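Local coordinates for Rho GTPase-activating protein 26 (Gallus gallus, PDB 1F7C) that stimulates GTP hydrolysis by the Rho-family GTPases RhoA and Cdc42 through its RhoGAP domain, one part of a larger multidomain protein, at residues 48-60 with 158-171. Residues are numbered along the deposited sequence; the frame is centred on the assembly and turned at random.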
ATOM      1  N   VAL A  48     -11.112  -8.117  -1.992  1.00 30.96           N
ATOM      2  CA  VAL A  48     -11.156  -7.716  -0.601  1.00 29.95           C
ATOM      3  C   VAL A  48     -12.353  -6.803  -0.368  1.00 30.92           C
ATOM      4  O   VAL A  48     -13.076  -6.963   0.601  1.00 32.01           O
ATOM      5  CB  VAL A  48      -9.834  -7.007  -0.183  1.00 28.41           C
ATOM      6  CG1 VAL A  48      -9.963  -6.375   1.202  1.00 27.06           C
ATOM      7  CG2 VAL A  48      -8.712  -8.018  -0.156  1.00 28.82           C
ATOM      8  N   GLU A  49     -12.582  -5.855  -1.267  1.00 31.18           N
ATOM      9  CA  GLU A  49     -13.689  -4.941  -1.074  1.00 30.96           C
ATOM     10  C   GLU A  49     -15.061  -5.567  -1.233  1.00 31.45           C
ATOM     11  O   GLU A  49     -15.939  -5.325  -0.411  1.00 31.22           O
ATOM     12  CB  GLU A  49     -13.555  -3.736  -1.995  1.00 26.21           C
ATOM     13  CG  GLU A  49     -12.296  -2.955  -1.744  1.00 30.45           C
ATOM     14  CD  GLU A  49     -12.280  -1.634  -2.467  1.00 28.28           C
ATOM     15  OE1 GLU A  49     -13.070  -1.495  -3.412  1.00 30.69           O
ATOM     16  OE2 GLU A  49     -11.484  -0.746  -2.095  1.00 25.68           O
ATOM     17  N   THR A  50     -15.251  -6.376  -2.273  1.00 33.40           N
ATOM     18  CA  THR A  50     -16.550  -7.001  -2.506  1.00 33.49           C
ATOM     19  C   THR A  50     -16.911  -8.166  -1.591  1.00 33.68           C
ATOM     20  O   THR A  50     -18.080  -8.536  -1.518  1.00 35.47           O
ATOM     21  CB  THR A  50     -16.724  -7.475  -3.987  1.00 33.35           C
ATOM     22  OG1 THR A  50     -15.645  -8.343  -4.358  1.00 35.12           O
ATOM     23  CG2 THR A  50     -16.773  -6.283  -4.927  1.00 31.49           C
ATOM     24  N   ARG A  51     -15.944  -8.752  -0.890  1.00 34.18           N
ATOM     25  CA  ARG A  51     -16.298  -9.856  -0.005  1.00 35.62           C
ATOM     26  C   ARG A  51     -15.452 -10.062   1.238  1.00 33.88           C
ATOM     27  O   ARG A  51     -15.634 -11.046   1.954  1.00 36.59           O
ATOM     28  CB  ARG A  51     -16.374 -11.168  -0.797  1.00 39.59           C
ATOM     29  CG  ARG A  51     -15.104 -11.584  -1.502  1.00 45.91           C
ATOM     30  CD  ARG A  51     -15.430 -12.555  -2.638  1.00 53.67           C
ATOM     31  NE  ARG A  51     -14.235 -13.075  -3.300  1.00 59.09           N
ATOM     32  CZ  ARG A  51     -13.403 -13.966  -2.762  1.00 62.61           C
ATOM     33  NH1 ARG A  51     -13.632 -14.454  -1.543  1.00 61.61           N
ATOM     34  NH2 ARG A  51     -12.331 -14.361  -3.437  1.00 64.61           N
ATOM     35  N   GLY A  52     -14.546  -9.139   1.528  1.00 30.87           N
ATOM     36  CA  GLY A  52     -13.725  -9.312   2.714  1.00 27.49           C
ATOM     37  C   GLY A  52     -13.538  -8.067   3.556  1.00 26.48           C
ATOM     38  O   GLY A  52     -12.732  -8.066   4.494  1.00 28.67           O
ATOM     39  N   ILE A  53     -14.298  -7.019   3.250  1.00 26.18           N
ATOM     40  CA  ILE A  53     -14.182  -5.747   3.953  1.00 24.78           C
ATOM     41  C   ILE A  53     -14.372  -5.850   5.456  1.00 27.22           C
ATOM     42  O   ILE A  53     -13.756  -5.090   6.206  1.00 28.40           O
ATOM     43  CB  ILE A  53     -15.177  -4.692   3.371  1.00 25.99           C
ATOM     44  CG1 ILE A  53     -14.719  -3.280   3.729  1.00 26.03           C
ATOM     45  CG2 ILE A  53     -16.570  -4.886   3.937  1.00 28.00           C
ATOM     46  CD1 ILE A  53     -13.439  -2.865   3.054  1.00 25.53           C
ATOM     47  N   ASN A  54     -15.203  -6.794   5.900  1.00 27.61           N
ATOM     48  CA  ASN A  54     -15.485  -6.967   7.326  1.00 29.48           C
ATOM     49  C   ASN A  54     -14.536  -7.909   8.081  1.00 31.42           C
ATOM     50  O   ASN A  54     -14.583  -7.968   9.313  1.00 31.32           O
ATOM     51  CB  ASN A  54     -16.942  -7.434   7.518  1.00 29.00           C
ATOM     52  CG  ASN A  54     -17.960  -6.415   7.007  1.00 28.81           C
ATOM     53  OD1 ASN A  54     -18.006  -5.283   7.483  1.00 27.92           O
ATOM     54  ND2 ASN A  54     -18.780  -6.819   6.033  1.00 27.17           N
ATOM     55  N   GLU A  55     -13.689  -8.639   7.352  1.00 32.70           N
ATOM     56  CA  GLU A  55     -12.730  -9.577   7.951  1.00 34.81           C
ATOM     57  C   GLU A  55     -11.798  -8.879   8.927  1.00 34.37           C
ATOM     58  O   GLU A  55     -11.232  -7.841   8.604  1.00 35.43           O
ATOM     59  CB  GLU A  55     -11.890 -10.239   6.859  1.00 41.36           C
ATOM     60  CG  GLU A  55     -12.619 -11.306   6.063  1.00 48.81           C
ATOM     61  CD  GLU A  55     -12.634 -12.651   6.769  1.00 54.40           C
ATOM     62  OE1 GLU A  55     -13.302 -13.573   6.253  1.00 59.45           O
ATOM     63  OE2 GLU A  55     -11.976 -12.790   7.828  1.00 55.83           O
ATOM     64  N   GLN A  56     -11.626  -9.453  10.113  1.00 34.94           N
ATOM     65  CA  GLN A  56     -10.762  -8.855  11.121  1.00 36.68           C
ATOM     66  C   GLN A  56      -9.287  -9.020  10.793  1.00 36.12           C
ATOM     67  O   GLN A  56      -8.873 -10.065  10.305  1.00 37.82           O
ATOM     68  CB  GLN A  56     -11.046  -9.459  12.495  1.00 40.87           C
ATOM     69  CG  GLN A  56     -12.474  -9.245  12.985  1.00 48.06           C
ATOM     70  CD  GLN A  56     -12.657  -9.631  14.447  1.00 51.81           C
ATOM     71  OE1 GLN A  56     -12.184 -10.684  14.891  1.00 51.94           O
ATOM     72  NE2 GLN A  56     -13.354  -8.781  15.201  1.00 51.02           N
ATOM     73  N   GLY A  57      -8.505  -7.975  11.061  1.00 35.22           N
ATOM     74  CA  GLY A  57      -7.075  -8.016  10.804  1.00 33.51           C
ATOM     75  C   GLY A  57      -6.641  -8.030   9.344  1.00 33.56           C
ATOM     76  O   GLY A  57      -5.613  -8.625   9.011  1.00 30.17           O
ATOM     77  N   LEU A  58      -7.416  -7.385   8.474  1.00 34.26           N
ATOM     78  CA  LEU A  58      -7.084  -7.317   7.051  1.00 33.86           C
ATOM     79  C   LEU A  58      -5.657  -6.822   6.855  1.00 34.39           C
ATOM     80  O   LEU A  58      -5.298  -5.734   7.322  1.00 31.33           O
ATOM     81  CB  LEU A  58      -8.028  -6.361   6.311  1.00 34.28           C
ATOM     82  CG  LEU A  58      -9.409  -6.814   5.844  1.00 34.01           C
ATOM     83  CD1 LEU A  58     -10.123  -5.623   5.218  1.00 32.65           C
ATOM     84  CD2 LEU A  58      -9.282  -7.955   4.828  1.00 31.34           C
ATOM     85  N   TYR A  59      -4.855  -7.628   6.159  1.00 34.45           N
ATOM     86  CA  TYR A  59      -3.461  -7.305   5.862  1.00 36.07           C
ATOM     87  C   TYR A  59      -2.496  -7.479   7.045  1.00 38.26           C
ATOM     88  O   TYR A  59      -1.287  -7.339   6.891  1.00 39.79           O
ATOM     89  CB  TYR A  59      -3.358  -5.879   5.284  1.00 31.52           C
ATOM     90  CG  TYR A  59      -4.062  -5.719   3.952  1.00 26.57           C
ATOM     91  CD1 TYR A  59      -5.284  -5.035   3.852  1.00 26.78           C
ATOM     92  CD2 TYR A  59      -3.521  -6.272   2.792  1.00 26.01           C
ATOM     93  CE1 TYR A  59      -5.946  -4.909   2.619  1.00 24.20           C
ATOM     94  CE2 TYR A  59      -4.172  -6.158   1.554  1.00 26.38           C
ATOM     95  CZ  TYR A  59      -5.379  -5.476   1.472  1.00 26.59           C
ATOM     96  OH  TYR A  59      -6.001  -5.363   0.248  1.00 28.84           O
ATOM     97  N   ARG A  60      -3.029  -7.781   8.222  1.00 41.29           N
ATOM     98  CA  ARG A  60      -2.202  -8.005   9.404  1.00 44.43           C
ATOM     99  C   ARG A  60      -2.064  -9.521   9.546  1.00 44.12           C
ATOM    100  O   ARG A  60      -0.992 -10.043   9.838  1.00 45.40           O
ATOM    101  CB  ARG A  60      -2.878  -7.424  10.652  1.00 47.08           C
ATOM    102  CG  ARG A  60      -2.112  -7.666  11.948  1.00 53.33           C
ATOM    103  CD  ARG A  60      -3.043  -7.658  13.151  1.00 57.93           C
ATOM    104  NE  ARG A  60      -3.469  -6.316  13.537  1.00 63.48           N
ATOM    105  CZ  ARG A  60      -4.585  -6.053  14.217  1.00 66.02           C
ATOM    106  NH1 ARG A  60      -5.391  -7.045  14.579  1.00 65.93           N
ATOM    107  NH2 ARG A  60      -4.892  -4.799  14.546  1.00 65.50           N
ATOM    108  N   HIS A 158      -7.979   2.348  -1.677  1.00 23.95           N
ATOM    109  CA  HIS A 158      -8.478   1.093  -1.121  1.00 23.04           C
ATOM    110  C   HIS A 158      -8.274   0.978   0.388  1.00 23.51           C
ATOM    111  O   HIS A 158      -9.170   0.521   1.111  1.00 24.51           O
ATOM    112  CB  HIS A 158      -7.810  -0.103  -1.824  1.00 23.05           C
ATOM    113  CG  HIS A 158      -8.003  -1.410  -1.114  1.00 23.84           C
ATOM    114  ND1 HIS A 158      -9.202  -2.090  -1.108  1.00 23.93           N
ATOM    115  CD2 HIS A 158      -7.153  -2.143  -0.354  1.00 25.08           C
ATOM    116  CE1 HIS A 158      -9.084  -3.184  -0.377  1.00 25.51           C
ATOM    117  NE2 HIS A 158      -7.850  -3.240   0.091  1.00 26.78           N
ATOM    118  N   LEU A 159      -7.100   1.378   0.867  1.00 23.89           N
ATOM    119  CA  LEU A 159      -6.815   1.306   2.300  1.00 24.94           C
ATOM    120  C   LEU A 159      -7.698   2.271   3.096  1.00 26.00           C
ATOM    121  O   LEU A 159      -8.061   1.976   4.229  1.00 27.29           O
ATOM    122  CB  LEU A 159      -5.331   1.586   2.580  1.00 23.40           C
ATOM    123  CG  LEU A 159      -4.330   0.547   2.044  1.00 22.25           C
ATOM    124  CD1 LEU A 159      -2.946   0.890   2.541  1.00 24.28           C
ATOM    125  CD2 LEU A 159      -4.703  -0.847   2.507  1.00 23.20           C
ATOM    126  N   ALA A 160      -8.052   3.410   2.503  1.00 24.89           N
ATOM    127  CA  ALA A 160      -8.909   4.391   3.175  1.00 25.92           C
ATOM    128  C   ALA A 160     -10.290   3.780   3.446  1.00 26.11           C
ATOM    129  O   ALA A 160     -10.922   4.074   4.460  1.00 25.78           O
ATOM    130  CB  ALA A 160      -9.064   5.648   2.317  1.00 21.88           C
ATOM    131  N   LYS A 161     -10.742   2.933   2.525  1.00 26.69           N
ATOM    132  CA  LYS A 161     -12.019   2.255   2.638  1.00 27.65           C
ATOM    133  C   LYS A 161     -11.910   1.178   3.697  1.00 28.18           C
ATOM    134  O   LYS A 161     -12.845   0.959   4.466  1.00 28.81           O
ATOM    135  CB  LYS A 161     -12.404   1.604   1.310  1.00 30.81           C
ATOM    136  CG  LYS A 161     -12.820   2.559   0.221  1.00 31.65           C
ATOM    137  CD  LYS A 161     -13.249   1.758  -0.988  1.00 35.73           C
ATOM    138  CE  LYS A 161     -13.569   2.633  -2.165  1.00 37.47           C
ATOM    139  NZ  LYS A 161     -14.088   1.774  -3.269  1.00 43.08           N
ATOM    140  N   VAL A 162     -10.771   0.489   3.718  1.00 27.61           N
ATOM    141  CA  VAL A 162     -10.539  -0.555   4.702  1.00 24.84           C
ATOM    142  C   VAL A 162     -10.577   0.082   6.083  1.00 26.84           C
ATOM    143  O   VAL A 162     -11.246  -0.426   6.991  1.00 23.76           O
ATOM    144  CB  VAL A 162      -9.153  -1.225   4.528  1.00 26.25           C
ATOM    145  CG1 VAL A 162      -8.821  -2.056   5.758  1.00 23.96           C
ATOM    146  CG2 VAL A 162      -9.143  -2.105   3.289  1.00 25.22           C
ATOM    147  N   ALA A 163      -9.872   1.208   6.229  1.00 25.10           N
ATOM    148  CA  ALA A 163      -9.791   1.907   7.511  1.00 26.09           C
ATOM    149  C   ALA A 163     -11.107   2.504   7.991  1.00 26.56           C
ATOM    150  O   ALA A 163     -11.347   2.599   9.194  1.00 26.06           O
ATOM    151  CB  ALA A 163      -8.712   3.006   7.460  1.00 22.89           C
ATOM    152  N   ASP A 164     -11.957   2.920   7.061  1.00 25.38           N
ATOM    153  CA  ASP A 164     -13.226   3.500   7.448  1.00 26.02           C
ATOM    154  C   ASP A 164     -14.138   2.436   8.092  1.00 26.94           C
ATOM    155  O   ASP A 164     -15.091   2.772   8.773  1.00 28.69           O
ATOM    156  CB  ASP A 164     -13.896   4.135   6.228  1.00 28.72           C
ATOM    157  CG  ASP A 164     -15.162   4.895   6.582  1.00 28.38           C
ATOM    158  OD1 ASP A 164     -16.248   4.470   6.150  1.00 30.23           O
ATOM    159  OD2 ASP A 164     -15.073   5.917   7.287  1.00 34.51           O
ATOM    160  N   ASN A 165     -13.824   1.160   7.897  1.00 24.65           N
ATOM    161  CA  ASN A 165     -14.608   0.072   8.466  1.00 25.44           C
ATOM    162  C   ASN A 165     -13.848  -0.576   9.631  1.00 27.26           C
ATOM    163  O   ASN A 165     -14.045  -1.761   9.943  1.00 24.64           O
ATOM    164  CB  ASN A 165     -14.910  -0.970   7.379  1.00 25.47           C
ATOM    165  CG  ASN A 165     -15.972  -1.974   7.802  1.00 30.70           C
ATOM    166  OD1 ASN A 165     -17.014  -1.595   8.338  1.00 33.11           O
ATOM    167  ND2 ASN A 165     -15.719  -3.258   7.544  1.00 26.40           N
ATOM    168  N   HIS A 166     -13.008   0.219  10.295  1.00 27.64           N
ATOM    169  CA  HIS A 166     -12.208  -0.289  11.406  1.00 31.98           C
ATOM    170  C   HIS A 166     -12.974  -0.853  12.621  1.00 34.33           C
ATOM    171  O   HIS A 166     -12.518  -1.819  13.233  1.00 33.61           O
ATOM    172  CB  HIS A 166     -11.191   0.767  11.871  1.00 31.77           C
ATOM    173  CG  HIS A 166     -11.800   1.937  12.579  1.00 35.03           C
ATOM    174  ND1 HIS A 166     -12.512   2.917  11.925  1.00 34.47           N
ATOM    175  CD2 HIS A 166     -11.777   2.298  13.886  1.00 34.38           C
ATOM    176  CE1 HIS A 166     -12.900   3.833  12.796  1.00 35.78           C
ATOM    177  NE2 HIS A 166     -12.466   3.481  13.992  1.00 35.18           N
ATOM    178  N   LYS A 167     -14.119  -0.274  12.975  1.00 34.91           N
ATOM    179  CA  LYS A 167     -14.885  -0.794  14.109  1.00 36.42           C
ATOM    180  C   LYS A 167     -15.087  -2.299  13.947  1.00 36.48           C
ATOM    181  O   LYS A 167     -15.058  -3.050  14.920  1.00 37.92           O
ATOM    182  CB  LYS A 167     -16.262  -0.126  14.197  1.00 41.81           C
ATOM    183  CG  LYS A 167     -16.257   1.303  14.706  1.00 47.13           C
ATOM    184  CD  LYS A 167     -15.823   1.361  16.160  1.00 53.80           C
ATOM    185  CE  LYS A 167     -15.996   2.765  16.737  1.00 58.04           C
ATOM    186  NZ  LYS A 167     -15.211   3.796  15.991  1.00 59.68           N
ATOM    187  N   GLN A 168     -15.277  -2.732  12.707  1.00 34.72           N
ATOM    188  CA  GLN A 168     -15.501  -4.130  12.399  1.00 34.14           C
ATOM    189  C   GLN A 168     -14.222  -4.924  12.109  1.00 35.05           C
ATOM    190  O   GLN A 168     -13.992  -5.981  12.713  1.00 35.58           O
ATOM    191  CB  GLN A 168     -16.434  -4.235  11.196  1.00 34.28           C
ATOM    192  CG  GLN A 168     -17.656  -5.099  11.387  1.00 40.08           C
ATOM    193  CD  GLN A 168     -17.325  -6.492  11.864  1.00 40.50           C
ATOM    194  OE1 GLN A 168     -17.253  -6.749  13.065  1.00 42.25           O
ATOM    195  NE2 GLN A 168     -17.114  -7.400  10.925  1.00 43.14           N
ATOM    196  N   ASN A 169     -13.393  -4.433  11.185  1.00 32.88           N
ATOM    197  CA  ASN A 169     -12.178  -5.165  10.837  1.00 31.91           C
ATOM    198  C   ASN A 169     -10.946  -4.859  11.688  1.00 30.40           C
ATOM    199  O   ASN A 169      -9.901  -5.473  11.506  1.00 31.26           O
ATOM    200  CB  ASN A 169     -11.834  -5.001   9.344  1.00 28.00           C
ATOM    201  CG  ASN A 169     -11.530  -3.553   8.948  1.00 26.09           C
ATOM    202  OD1 ASN A 169     -10.955  -2.784   9.720  1.00 21.35           O
ATOM    203  ND2 ASN A 169     -11.888  -3.195   7.715  1.00 20.27           N
ATOM    204  N   LEU A 170     -11.083  -3.919  12.617  1.00 31.82           N
ATOM    205  CA  LEU A 170     -10.009  -3.532  13.539  1.00 32.83           C
ATOM    206  C   LEU A 170      -8.811  -2.875  12.878  1.00 32.96           C
ATOM    207  O   LEU A 170      -7.818  -2.631  13.538  1.00 34.71           O
ATOM    208  CB  LEU A 170      -9.510  -4.754  14.318  1.00 31.01           C
ATOM    209  CG  LEU A 170     -10.559  -5.770  14.787  1.00 34.81           C
ATOM    210  CD1 LEU A 170      -9.871  -6.937  15.504  1.00 33.23           C
ATOM    211  CD2 LEU A 170     -11.567  -5.076  15.707  1.00 33.59           C
ATOM    212  N   MET A 171      -8.886  -2.591  11.583  1.00 33.44           N
ATOM    213  CA  MET A 171      -7.745  -1.980  10.910  1.00 31.44           C
ATOM    214  C   MET A 171      -7.858  -0.476  10.728  1.00 30.40           C
ATOM    215  O   MET A 171      -8.361   0.010   9.720  1.00 30.54           O
ATOM    216  CB  MET A 171      -7.498  -2.655   9.561  1.00 30.67           C
ATOM    217  CG  MET A 171      -7.113  -4.132   9.671  1.00 30.21           C
ATOM    218  SD  MET A 171      -5.720  -4.466  10.813  1.00 33.93           S
ATOM    219  CE  MET A 171      -4.315  -3.732   9.888  1.00 28.28           C
TER
HETATM  220  O   HOH W   1     -10.866   0.993  -4.018  1.00 28.73           O
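The carbonyl oxygen of I53 is gripped by two asparagine amides: N169 ND2 meets I53 O at 3.1 Å, nearly in line with the C=O bond, whereas N165 ND2 approaches I53 O from above the carbonyl plane at 3.0 Å. N165 ND2 also donates to N54 OD1, the two amide planes standing 69° apart. The N169 amide is held at both ends: ND2 gives a second bond to V162 O and OD1 closes an Asx turn with M171 N. N169 O receives G57 N at 2.9 Å. The bonds from N165, N169 and G57 tie the loop of the all-helical RhoGAP domain that carries R60, the predicted arginine finger, to the end of helix 146-164 and the short helix 166-169. M171 SD lies 3.7 Å above one face of the R60 guanidinium, toward its rim. H158 bridges both ends of segment 48-60: with CG anti to its backbone N (chi1 166°), the ring directs ND1 to E49 OE2 at 2.8 Å and NE2 to Y59 OH, also at 2.8 Å. A leucine in place of H158 would probably cost the Y59 hydroxyl its bond to the ring and leave the E49 carboxylate to K161 and water. K161 NZ adds a weak salt bridge to E49 OE1.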